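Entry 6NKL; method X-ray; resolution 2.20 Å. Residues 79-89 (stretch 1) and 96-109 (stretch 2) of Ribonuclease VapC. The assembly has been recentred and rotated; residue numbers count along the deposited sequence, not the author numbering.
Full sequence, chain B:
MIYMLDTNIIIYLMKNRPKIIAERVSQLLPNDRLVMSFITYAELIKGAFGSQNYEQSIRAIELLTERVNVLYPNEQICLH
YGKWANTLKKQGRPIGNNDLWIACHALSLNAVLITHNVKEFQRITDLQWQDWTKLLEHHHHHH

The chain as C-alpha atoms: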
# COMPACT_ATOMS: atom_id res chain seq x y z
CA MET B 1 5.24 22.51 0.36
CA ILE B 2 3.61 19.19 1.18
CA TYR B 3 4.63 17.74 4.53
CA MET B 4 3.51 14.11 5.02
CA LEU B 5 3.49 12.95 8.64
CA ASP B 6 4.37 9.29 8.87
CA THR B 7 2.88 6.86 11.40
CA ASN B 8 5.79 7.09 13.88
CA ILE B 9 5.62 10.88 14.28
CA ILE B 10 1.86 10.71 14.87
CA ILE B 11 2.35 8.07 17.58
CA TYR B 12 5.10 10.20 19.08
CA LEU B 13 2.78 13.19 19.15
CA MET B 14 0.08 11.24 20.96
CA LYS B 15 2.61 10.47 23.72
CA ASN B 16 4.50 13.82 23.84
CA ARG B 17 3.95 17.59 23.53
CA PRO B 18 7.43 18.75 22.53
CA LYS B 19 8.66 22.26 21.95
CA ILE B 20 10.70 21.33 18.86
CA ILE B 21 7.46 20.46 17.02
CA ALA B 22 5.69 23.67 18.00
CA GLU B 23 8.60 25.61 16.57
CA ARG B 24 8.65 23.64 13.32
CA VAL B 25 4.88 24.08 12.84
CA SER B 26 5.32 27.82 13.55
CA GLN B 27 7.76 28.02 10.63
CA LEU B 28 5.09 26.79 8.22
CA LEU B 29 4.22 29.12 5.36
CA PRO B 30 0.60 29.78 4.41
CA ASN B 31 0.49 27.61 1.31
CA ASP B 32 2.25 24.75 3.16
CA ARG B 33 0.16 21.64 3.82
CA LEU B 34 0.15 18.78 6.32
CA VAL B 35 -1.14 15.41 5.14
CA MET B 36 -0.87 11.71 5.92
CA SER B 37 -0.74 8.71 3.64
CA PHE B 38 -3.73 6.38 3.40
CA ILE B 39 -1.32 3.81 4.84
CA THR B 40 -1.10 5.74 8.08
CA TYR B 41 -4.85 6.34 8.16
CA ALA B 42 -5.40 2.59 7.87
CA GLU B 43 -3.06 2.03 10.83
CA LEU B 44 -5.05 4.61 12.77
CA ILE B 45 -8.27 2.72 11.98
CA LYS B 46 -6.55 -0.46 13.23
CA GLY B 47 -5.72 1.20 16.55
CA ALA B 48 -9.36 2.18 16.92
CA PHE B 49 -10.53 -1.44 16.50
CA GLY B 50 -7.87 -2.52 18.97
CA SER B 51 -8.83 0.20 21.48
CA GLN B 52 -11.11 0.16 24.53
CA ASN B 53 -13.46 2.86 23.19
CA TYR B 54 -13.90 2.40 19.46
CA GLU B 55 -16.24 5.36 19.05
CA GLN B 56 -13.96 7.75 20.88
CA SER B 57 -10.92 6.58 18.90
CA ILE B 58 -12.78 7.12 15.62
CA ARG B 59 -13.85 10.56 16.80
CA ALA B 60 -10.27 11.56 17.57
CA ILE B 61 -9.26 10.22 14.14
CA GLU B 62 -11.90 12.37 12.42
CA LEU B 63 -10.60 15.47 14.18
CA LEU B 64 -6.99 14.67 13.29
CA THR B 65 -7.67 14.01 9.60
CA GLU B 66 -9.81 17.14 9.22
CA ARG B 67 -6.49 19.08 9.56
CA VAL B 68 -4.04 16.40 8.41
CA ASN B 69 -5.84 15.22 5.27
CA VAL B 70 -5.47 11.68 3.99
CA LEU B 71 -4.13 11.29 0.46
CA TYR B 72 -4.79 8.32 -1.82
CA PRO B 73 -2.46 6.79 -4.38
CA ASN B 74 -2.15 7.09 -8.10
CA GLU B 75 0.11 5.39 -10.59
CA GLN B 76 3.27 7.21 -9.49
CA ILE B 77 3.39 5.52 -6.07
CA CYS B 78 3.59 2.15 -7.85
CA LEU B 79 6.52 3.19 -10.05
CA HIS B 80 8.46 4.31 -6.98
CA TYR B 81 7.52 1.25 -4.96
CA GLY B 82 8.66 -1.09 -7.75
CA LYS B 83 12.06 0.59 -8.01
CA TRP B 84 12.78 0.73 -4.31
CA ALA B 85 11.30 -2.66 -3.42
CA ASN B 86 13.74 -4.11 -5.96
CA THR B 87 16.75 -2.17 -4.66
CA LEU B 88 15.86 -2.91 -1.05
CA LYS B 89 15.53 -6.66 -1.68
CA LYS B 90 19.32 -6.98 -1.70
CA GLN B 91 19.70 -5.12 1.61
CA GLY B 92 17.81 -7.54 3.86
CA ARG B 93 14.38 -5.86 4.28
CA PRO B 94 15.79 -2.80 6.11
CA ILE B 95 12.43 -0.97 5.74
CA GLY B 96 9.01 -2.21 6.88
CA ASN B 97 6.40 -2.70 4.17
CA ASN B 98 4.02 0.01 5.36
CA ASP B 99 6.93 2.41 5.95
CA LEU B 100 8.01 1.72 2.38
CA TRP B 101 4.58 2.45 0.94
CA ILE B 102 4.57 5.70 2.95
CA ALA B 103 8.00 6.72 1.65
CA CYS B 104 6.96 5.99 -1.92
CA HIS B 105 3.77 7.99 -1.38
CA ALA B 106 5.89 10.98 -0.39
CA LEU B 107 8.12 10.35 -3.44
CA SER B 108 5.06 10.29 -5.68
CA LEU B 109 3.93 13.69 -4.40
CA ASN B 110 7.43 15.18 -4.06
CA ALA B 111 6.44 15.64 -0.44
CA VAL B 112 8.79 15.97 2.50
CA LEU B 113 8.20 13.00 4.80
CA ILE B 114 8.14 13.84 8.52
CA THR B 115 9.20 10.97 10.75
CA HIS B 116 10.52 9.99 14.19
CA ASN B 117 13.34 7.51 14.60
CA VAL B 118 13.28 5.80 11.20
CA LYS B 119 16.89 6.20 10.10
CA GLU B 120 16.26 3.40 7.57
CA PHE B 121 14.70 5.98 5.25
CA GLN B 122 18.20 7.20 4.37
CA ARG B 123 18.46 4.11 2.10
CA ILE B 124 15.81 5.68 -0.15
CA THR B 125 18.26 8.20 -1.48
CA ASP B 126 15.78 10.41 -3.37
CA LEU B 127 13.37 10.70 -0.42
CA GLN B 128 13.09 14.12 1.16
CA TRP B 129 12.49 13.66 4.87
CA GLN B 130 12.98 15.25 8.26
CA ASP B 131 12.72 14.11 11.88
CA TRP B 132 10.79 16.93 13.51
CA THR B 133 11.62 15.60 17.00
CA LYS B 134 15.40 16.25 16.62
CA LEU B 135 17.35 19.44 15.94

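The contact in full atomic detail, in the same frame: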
# COMPACT_ATOMS: atom_id res chain seq x y z
N LEU B 79 5.21 3.09 -9.41
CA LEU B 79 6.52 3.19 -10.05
C LEU B 79 7.62 3.29 -9.01
O LEU B 79 8.63 2.58 -9.09
CB LEU B 79 6.55 4.39 -11.01
CG LEU B 79 5.38 4.38 -12.02
CD1 LEU B 79 5.34 5.61 -12.89
CD2 LEU B 79 5.44 3.11 -12.90
N HIS B 80 7.44 4.16 -8.01
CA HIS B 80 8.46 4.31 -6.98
C HIS B 80 8.58 3.07 -6.13
O HIS B 80 9.68 2.68 -5.72
CB HIS B 80 8.17 5.51 -6.08
CG HIS B 80 8.37 6.82 -6.76
ND1 HIS B 80 9.61 7.39 -6.93
CD2 HIS B 80 7.47 7.70 -7.29
CE1 HIS B 80 9.47 8.55 -7.56
NE2 HIS B 80 8.19 8.75 -7.78
N TYR B 81 7.45 2.46 -5.77
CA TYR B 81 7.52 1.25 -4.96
C TYR B 81 8.25 0.13 -5.70
O TYR B 81 9.08 -0.56 -5.11
CB TYR B 81 6.12 0.80 -4.56
CG TYR B 81 6.10 -0.39 -3.63
CD1 TYR B 81 5.98 -0.23 -2.27
CD2 TYR B 81 6.18 -1.68 -4.13
CE1 TYR B 81 5.95 -1.33 -1.43
CE2 TYR B 81 6.14 -2.77 -3.28
CZ TYR B 81 6.04 -2.59 -1.95
OH TYR B 81 5.98 -3.70 -1.11
N GLY B 82 7.97 -0.05 -7.00
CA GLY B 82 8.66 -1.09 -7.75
C GLY B 82 10.16 -0.90 -7.78
O GLY B 82 10.92 -1.86 -7.65
N LYS B 83 10.62 0.34 -7.97
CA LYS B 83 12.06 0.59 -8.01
C LYS B 83 12.69 0.27 -6.67
O LYS B 83 13.69 -0.44 -6.60
CB LYS B 83 12.33 2.05 -8.38
CG LYS B 83 13.81 2.37 -8.56
CD LYS B 83 14.12 3.85 -8.30
CE LYS B 83 13.16 4.76 -9.07
NZ LYS B 83 13.32 6.22 -8.75
N TRP B 84 12.11 0.80 -5.59
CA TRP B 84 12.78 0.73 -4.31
C TRP B 84 12.59 -0.62 -3.65
O TRP B 84 13.50 -1.11 -2.98
CB TRP B 84 12.29 1.89 -3.41
CG TRP B 84 12.96 3.15 -3.83
CD1 TRP B 84 12.40 4.21 -4.48
CD2 TRP B 84 14.34 3.45 -3.69
NE1 TRP B 84 13.35 5.17 -4.74
CE2 TRP B 84 14.56 4.72 -4.27
CE3 TRP B 84 15.41 2.77 -3.13
CZ2 TRP B 84 15.82 5.33 -4.30
CZ3 TRP B 84 16.67 3.37 -3.16
CH2 TRP B 84 16.87 4.63 -3.75
N ALA B 85 11.44 -1.26 -3.85
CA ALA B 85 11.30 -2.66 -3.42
C ALA B 85 12.38 -3.54 -4.05
O ALA B 85 12.92 -4.44 -3.40
CB ALA B 85 9.93 -3.20 -3.79
N ASN B 86 12.70 -3.30 -5.31
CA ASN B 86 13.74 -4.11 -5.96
C ASN B 86 15.10 -3.82 -5.35
O ASN B 86 15.80 -4.74 -4.89
CB ASN B 86 13.74 -3.82 -7.45
CG ASN B 86 14.84 -4.54 -8.17
OD1 ASN B 86 15.73 -3.93 -8.78
ND2 ASN B 86 14.79 -5.86 -8.12
N THR B 87 15.48 -2.54 -5.28
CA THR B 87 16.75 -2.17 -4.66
C THR B 87 16.83 -2.69 -3.23
O THR B 87 17.85 -3.26 -2.84
CB THR B 87 16.92 -0.65 -4.69
OG1 THR B 87 17.04 -0.19 -6.05
CG2 THR B 87 18.15 -0.23 -3.94
N LEU B 88 15.77 -2.54 -2.45
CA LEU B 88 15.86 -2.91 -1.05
C LEU B 88 15.84 -4.41 -0.82
O LEU B 88 16.10 -4.84 0.31
CB LEU B 88 14.71 -2.24 -0.27
CG LEU B 88 14.76 -0.71 -0.20
CD1 LEU B 88 13.48 -0.14 0.40
CD2 LEU B 88 15.92 -0.23 0.62
N LYS B 89 15.55 -5.21 -1.85
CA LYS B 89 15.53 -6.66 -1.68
C LYS B 89 16.92 -7.19 -1.37
O LYS B 89 17.07 -8.15 -0.62
CB LYS B 89 14.99 -7.31 -2.95
N GLY B 96 10.30 -1.52 6.80
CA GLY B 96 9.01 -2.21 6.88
C GLY B 96 8.12 -1.90 5.69
O GLY B 96 8.24 -0.86 5.03
N ASN B 97 7.17 -2.82 5.41
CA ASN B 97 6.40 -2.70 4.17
C ASN B 97 5.54 -1.45 4.18
O ASN B 97 5.48 -0.73 3.18
CB ASN B 97 5.52 -3.92 3.90
CG ASN B 97 4.95 -3.93 2.41
OD1 ASN B 97 3.78 -4.27 2.18
ND2 ASN B 97 5.78 -3.53 1.45
N ASN B 98 4.87 -1.18 5.30
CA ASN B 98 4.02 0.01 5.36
C ASN B 98 4.86 1.29 5.37
O ASN B 98 4.46 2.29 4.78
CB ASN B 98 3.10 -0.05 6.56
CG ASN B 98 1.87 -0.93 6.31
OD1 ASN B 98 1.52 -1.18 5.15
ND2 ASN B 98 1.21 -1.37 7.37
N ASP B 99 6.03 1.26 6.03
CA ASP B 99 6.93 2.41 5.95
C ASP B 99 7.37 2.64 4.51
O ASP B 99 7.50 3.79 4.07
CB ASP B 99 8.15 2.19 6.83
CG ASP B 99 7.87 2.52 8.33
OD1 ASP B 99 6.84 3.20 8.64
OD2 ASP B 99 8.71 2.11 9.18
N LEU B 100 7.59 1.57 3.76
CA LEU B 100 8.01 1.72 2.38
C LEU B 100 6.91 2.33 1.53
O LEU B 100 7.17 3.22 0.72
CB LEU B 100 8.41 0.38 1.79
CG LEU B 100 8.92 0.40 0.35
CD1 LEU B 100 10.15 1.29 0.25
CD2 LEU B 100 9.25 -1.01 -0.07
N TRP B 101 5.68 1.84 1.68
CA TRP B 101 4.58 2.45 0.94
C TRP B 101 4.49 3.93 1.27
O TRP B 101 4.31 4.75 0.37
CB TRP B 101 3.26 1.73 1.26
CG TRP B 101 3.06 0.50 0.46
CD1 TRP B 101 3.09 -0.80 0.91
CD2 TRP B 101 2.79 0.42 -0.94
NE1 TRP B 101 2.84 -1.67 -0.13
CE2 TRP B 101 2.66 -0.94 -1.28
CE3 TRP B 101 2.65 1.38 -1.95
CZ2 TRP B 101 2.40 -1.36 -2.57
CZ3 TRP B 101 2.39 0.97 -3.22
CH2 TRP B 101 2.27 -0.39 -3.53
N ILE B 102 4.69 4.30 2.54
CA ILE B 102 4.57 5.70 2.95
C ILE B 102 5.66 6.53 2.29
O ILE B 102 5.38 7.57 1.68
CB ILE B 102 4.62 5.78 4.49
CG1 ILE B 102 3.35 5.19 5.09
CG2 ILE B 102 4.73 7.23 5.01
CD1 ILE B 102 3.45 4.99 6.60
N ALA B 103 6.90 6.02 2.31
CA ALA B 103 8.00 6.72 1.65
C ALA B 103 7.71 6.92 0.17
O ALA B 103 7.91 8.02 -0.37
CB ALA B 103 9.30 5.94 1.85
N CYS B 104 7.24 5.87 -0.50
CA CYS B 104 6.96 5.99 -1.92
C CYS B 104 5.80 6.94 -2.17
O CYS B 104 5.77 7.62 -3.20
CB CYS B 104 6.65 4.61 -2.51
SG CYS B 104 8.12 3.56 -2.47
N HIS B 105 4.82 6.98 -1.26
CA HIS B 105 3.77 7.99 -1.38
C HIS B 105 4.37 9.39 -1.38
O HIS B 105 4.07 10.21 -2.26
CB HIS B 105 2.78 7.85 -0.26
CG HIS B 105 1.43 8.38 -0.59
ND1 HIS B 105 0.30 8.03 0.12
CD2 HIS B 105 1.01 9.24 -1.56
CE1 HIS B 105 -0.76 8.62 -0.42
NE2 HIS B 105 -0.35 9.37 -1.42
N ALA B 106 5.22 9.69 -0.40
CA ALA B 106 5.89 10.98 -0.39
C ALA B 106 6.68 11.21 -1.68
O ALA B 106 6.60 12.29 -2.27
CB ALA B 106 6.82 11.08 0.82
N LEU B 107 7.41 10.20 -2.16
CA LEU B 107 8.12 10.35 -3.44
C LEU B 107 7.15 10.72 -4.55
O LEU B 107 7.43 11.59 -5.38
CB LEU B 107 8.86 9.08 -3.82
CG LEU B 107 10.12 8.77 -3.02
CD1 LEU B 107 10.57 7.41 -3.43
CD2 LEU B 107 11.22 9.80 -3.32
N SER B 108 5.99 10.08 -4.58
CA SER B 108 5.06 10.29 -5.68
C SER B 108 4.46 11.68 -5.66
O SER B 108 3.93 12.13 -6.67
CB SER B 108 3.91 9.27 -5.62
OG SER B 108 3.05 9.59 -4.52
N LEU B 109 4.47 12.35 -4.51
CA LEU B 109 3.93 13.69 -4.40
C LEU B 109 5.02 14.76 -4.40
O LEU B 109 4.69 15.94 -4.31
CB LEU B 109 3.10 13.81 -3.12
CG LEU B 109 1.84 12.95 -3.04
CD1 LEU B 109 1.32 12.89 -1.62
CD2 LEU B 109 0.76 13.48 -3.94

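Helical segments within residues 79-89 and 96-109 of Ribonuclease VapC pack with axes 8.9 Å apart at closest approach and N-to-C directions 130° apart, burying 517 Å² in total. They come together most tightly at His80 and Cys104, whose CA atoms are 5.5 Å apart; Cys104 (chi1 m) points toward the first stretch, and its SG lies 3.4 Å from Tyr81 CA and 3.7 Å from His80 O. Tyr81 is the central knob, sitting among Asn97, Leu100, Trp101 and Cys104. Its t chi1 extends the ring along the partner helix, and chi2 of 97° turns one face to Trp101. Trp101 leaves its helix sideways, but chi1 m and chi2 110° bring its indole back, so that the Tyr81 ring and the six-membered ring stack face to face, centroids 3.9 Å apart and planes 16° from parallel; Tyr81 CE1 and Trp101 CE2 are 3.3 Å apart. The same reach carries the phenol to the first turn of the second helix, where Asn97 ND2 donates a hydrogen bond to Tyr81 OH (2.6 Å) near the plane of the ring. Asn97 also starts sideways, and its t chi1 swings the amide to this meeting point. Leu100, t at chi1 and p at chi2, spreads its methyls: CD2 lies 3.6 Å from Tyr81 CE1, while CD1 lies 3.6 Å from Leu88 CD1 and 4.3 Å from Trp84 CB. At the other end, His80 (chi1 m, chi2 -80°) lays its imidazole beneath Leu107, whose CB stands 3.7 Å from the ring centroid, only 11° off the normal, a CH-pi contact. Leu107, m then t, extends CD1 to 3.8 Å from Trp84 CD1, an apolar contact with the indole. Ser108, with chi1 p, folds OG back to donate to His105 O (2.6 Å), satisfying the hydroxyl within its own helix.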